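Local coordinates for Bcl-2-like protein FPV039 (Fowlpox virus, PDB 5TZP) that blocks apoptosis of the host cell by sequestering and inactivating several proapoptotic Bcl-2 proteins, including BAK1 and BAX, at residues 18-23 / 118-123. Sequence-based numbering, arbitrary orientation.
Sequences IALNMI and ISEAIT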
ATOM      1  N   ILE A  18      -1.550   1.740 -14.680  1.00 14.02           N
ATOM      2  CA  ILE A  18      -0.171   1.915 -14.192  1.00 13.24           C
ATOM      3  C   ILE A  18      -0.126   1.803 -12.665  1.00 11.88           C
ATOM      4  O   ILE A  18       0.731   1.122 -12.068  1.00 11.41           O
ATOM      5  CB  ILE A  18       0.387   3.253 -14.663  1.00 14.13           C
ATOM      6  CG1 ILE A  18       0.683   3.221 -16.187  1.00 15.76           C
ATOM      7  CG2 ILE A  18       1.626   3.590 -13.873  1.00 14.92           C
ATOM      8  CD1 ILE A  18       0.866   4.548 -16.805  1.00 18.76           C
ATOM      9  N   ALA A  19      -1.117   2.406 -11.999  1.00 12.70           N
ATOM     10  CA  ALA A  19      -1.201   2.267 -10.537  1.00 10.89           C
ATOM     11  C   ALA A  19      -1.552   0.844 -10.114  1.00 12.06           C
ATOM     12  O   ALA A  19      -0.886   0.231  -9.273  1.00 11.48           O
ATOM     13  CB  ALA A  19      -2.222   3.252  -9.978  1.00 12.91           C
ATOM     14  N   LEU A  20      -2.656   0.324 -10.661  1.00 12.35           N
ATOM     15  CA  LEU A  20      -3.166  -0.980 -10.235  1.00 12.78           C
ATOM     16  C   LEU A  20      -2.148  -2.076 -10.456  1.00 11.17           C
ATOM     17  O   LEU A  20      -1.964  -2.921  -9.617  1.00 11.86           O
ATOM     18  CB  LEU A  20      -4.467  -1.281 -10.973  1.00 13.69           C
ATOM     19  CG  LEU A  20      -5.046  -2.679 -10.674  1.00 13.43           C
ATOM     20  CD1 LEU A  20      -5.455  -2.753  -9.219  1.00 18.96           C
ATOM     21  CD2 LEU A  20      -6.210  -2.987 -11.571  1.00 22.43           C
ATOM     22  N   ASN A  21      -1.524  -2.111 -11.636  1.00 11.14           N
ATOM     23  CA  ASN A  21      -0.641  -3.236 -11.966  1.00 14.28           C
ATOM     24  C   ASN A  21       0.558  -3.317 -11.018  1.00 11.11           C
ATOM     25  O   ASN A  21       0.990  -4.395 -10.666  1.00 12.37           O
ATOM     26  CB  ASN A  21      -0.194  -3.097 -13.420  1.00 16.79           C
ATOM     27  CG  ASN A  21       0.575  -4.265 -13.908  1.00 31.11           C
ATOM     28  OD1 ASN A  21       1.771  -4.145 -14.086  1.00 28.09           O
ATOM     29  ND2 ASN A  21      -0.084  -5.404 -14.120  1.00 30.14           N
ATOM     30  N   MET A  22       1.107  -2.170 -10.596  1.00 10.72           N
ATOM     31  CA  MET A  22       2.197  -2.162  -9.630  1.00 10.16           C
ATOM     32  C   MET A  22       1.744  -2.678  -8.284  1.00 10.94           C
ATOM     33  O   MET A  22       2.364  -3.562  -7.694  1.00 10.37           O
ATOM     34  CB  MET A  22       2.667  -0.730  -9.508  1.00 10.81           C
ATOM     35  CG  MET A  22       3.829  -0.577  -8.565  1.00 10.36           C
ATOM     36  SD  MET A  22       5.398  -1.218  -9.196  1.00 13.82           S
ATOM     37  CE  MET A  22       6.036   0.157 -10.121  1.00 14.23           C
ATOM     38  N   ILE A  23       0.641  -2.141  -7.775  1.00 10.05           N
ATOM     39  CA  ILE A  23       0.153  -2.517  -6.454  1.00  9.82           C
ATOM     40  C   ILE A  23      -0.215  -3.998  -6.406  1.00  9.43           C
ATOM     41  O   ILE A  23       0.171  -4.736  -5.481  1.00 10.60           O
ATOM     42  CB  ILE A  23      -1.051  -1.640  -6.104  1.00  9.77           C
ATOM     43  CG1 ILE A  23      -0.634  -0.176  -5.946  1.00  8.92           C
ATOM     44  CG2 ILE A  23      -1.710  -2.178  -4.812  1.00 10.63           C
ATOM     45  CD1 ILE A  23      -1.743   0.826  -5.990  1.00 10.04           C
ATOM     46  N   ILE A 118      -8.480  -5.426  -2.804  1.00  8.79           N
ATOM     47  CA  ILE A 118      -7.546  -4.570  -2.032  1.00 10.27           C
ATOM     48  C   ILE A 118      -6.754  -3.660  -2.948  1.00  8.77           C
ATOM     49  O   ILE A 118      -6.692  -2.467  -2.732  1.00 10.35           O
ATOM     50  CB  ILE A 118      -6.693  -5.465  -1.140  1.00  8.37           C
ATOM     51  CG1 ILE A 118      -7.489  -6.111  -0.032  1.00 10.48           C
ATOM     52  CG2 ILE A 118      -5.524  -4.601  -0.556  1.00 10.83           C
ATOM     53  CD1 ILE A 118      -6.672  -7.178   0.690  1.00 11.89           C
ATOM     54  N   SER A 119      -6.246  -4.178  -4.035  1.00  9.12           N
ATOM     55  CA  SER A 119      -5.460  -3.362  -4.973  1.00 10.96           C
ATOM     56  C   SER A 119      -6.319  -2.300  -5.652  1.00 10.64           C
ATOM     57  O   SER A 119      -5.911  -1.155  -5.834  1.00 11.28           O
ATOM     58  CB  SER A 119      -4.726  -4.176  -6.018  1.00 11.97           C
ATOM     59  OG  SER A 119      -3.892  -5.113  -5.374  1.00 13.23           O
ATOM     60  N   GLU A 120      -7.546  -2.666  -6.012  1.00 11.03           N
ATOM     61  CA  GLU A 120      -8.468  -1.704  -6.618  1.00 11.38           C
ATOM     62  C   GLU A 120      -8.841  -0.610  -5.631  1.00 12.90           C
ATOM     63  O   GLU A 120      -8.926   0.586  -6.000  1.00 13.35           O
ATOM     64  CB  GLU A 120      -9.744  -2.387  -7.150  1.00 14.39           C
ATOM     65  CG  GLU A 120      -9.421  -3.259  -8.401  1.00 15.89           C
ATOM     66  CD  GLU A 120     -10.600  -4.083  -8.924  1.00 20.72           C
ATOM     67  OE1 GLU A 120     -10.349  -4.851  -9.862  1.00 31.73           O
ATOM     68  OE2 GLU A 120     -11.721  -3.917  -8.400  1.00 23.12           O
ATOM     69  N   ALA A 121      -9.045  -0.968  -4.385  1.00 11.99           N
ATOM     70  CA  ALA A 121      -9.391   0.050  -3.366  1.00 11.56           C
ATOM     71  C   ALA A 121      -8.244   1.048  -3.185  1.00 10.73           C
ATOM     72  O   ALA A 121      -8.448   2.249  -3.069  1.00 11.89           O
ATOM     73  CB  ALA A 121      -9.746  -0.621  -2.055  1.00 12.44           C
ATOM     74  N   ILE A 122      -7.001   0.555  -3.139  1.00 10.94           N
ATOM     75  CA  ILE A 122      -5.866   1.455  -2.973  1.00  9.72           C
ATOM     76  C   ILE A 122      -5.776   2.363  -4.203  1.00 10.95           C
ATOM     77  O   ILE A 122      -5.587   3.591  -4.089  1.00 10.96           O
ATOM     78  CB  ILE A 122      -4.560   0.694  -2.764  1.00  9.76           C
ATOM     79  CG1 ILE A 122      -4.603  -0.095  -1.453  1.00  9.66           C
ATOM     80  CG2 ILE A 122      -3.378   1.703  -2.770  1.00 10.95           C
ATOM     81  CD1 ILE A 122      -3.513  -1.129  -1.341  1.00 13.03           C
ATOM     82  N   THR A 123      -5.884   1.761  -5.403  1.00  9.90           N
ATOM     83  CA  THR A 123      -5.789   2.545  -6.635  1.00 11.01           C
ATOM     84  C   THR A 123      -6.845   3.651  -6.649  1.00 12.74           C
ATOM     85  O   THR A 123      -6.572   4.799  -6.968  1.00 12.72           O
ATOM     86  CB  THR A 123      -5.959   1.605  -7.832  1.00 10.98           C
ATOM     87  OG1 THR A 123      -4.894   0.633  -7.797  1.00 12.04           O
ATOM     88  CG2 THR A 123      -5.891   2.345  -9.117  1.00 14.19           C
TER
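Ser119 O takes two hydrogen bonds, one from Thr123 N and one from Thr123 OG1, the latter 2.8 Å long. The hydroxyl sits above the carbonyl plane, 35° out of it. This turn belongs to the BH2 motif of the all-helical Bcl-2 fold, where helix 115-136 packs against helix 14-32. The two short segments run roughly antiparallel, at 138°, their axes coming within 9.0 Å at the closest. Thr123 OG1 lies beside its own backbone N (chi1 -61°), which lets it reach back one turn. The bond fixes the threonine rotation and presents both branches to helix 14-32. Thr123 OG1 rests 3.4 Å from Leu20 CA. Thr123 CG2 meets Ala19 CB. Leu20 CG is anti to its backbone N, and Leu20 CD1 then folds in over Ser119, 3.6 Å from Ser119 CB. The same methyl, Leu20 CD1, also lies loosely along Glu120 CG, at 4.1 Å. Ile23 CG2 packs on Ser119 from a second direction. Ser119 is buried, and its OG is hydrogen-bonded to Asp115 O one turn earlier. Both hydroxyls thus spend their hydrogen bonds on carbonyls of their own helix, so hydrocarbon of Leu20 and Ile23 can pack on the oxygens. Ile122 also touches Ile94 and Cys98 of helix 88-105, and Trp140 covers part of Ile23. The two isoleucines cross obliquely, with Ile23 CD1 3.7 Å from Ile122 CG2.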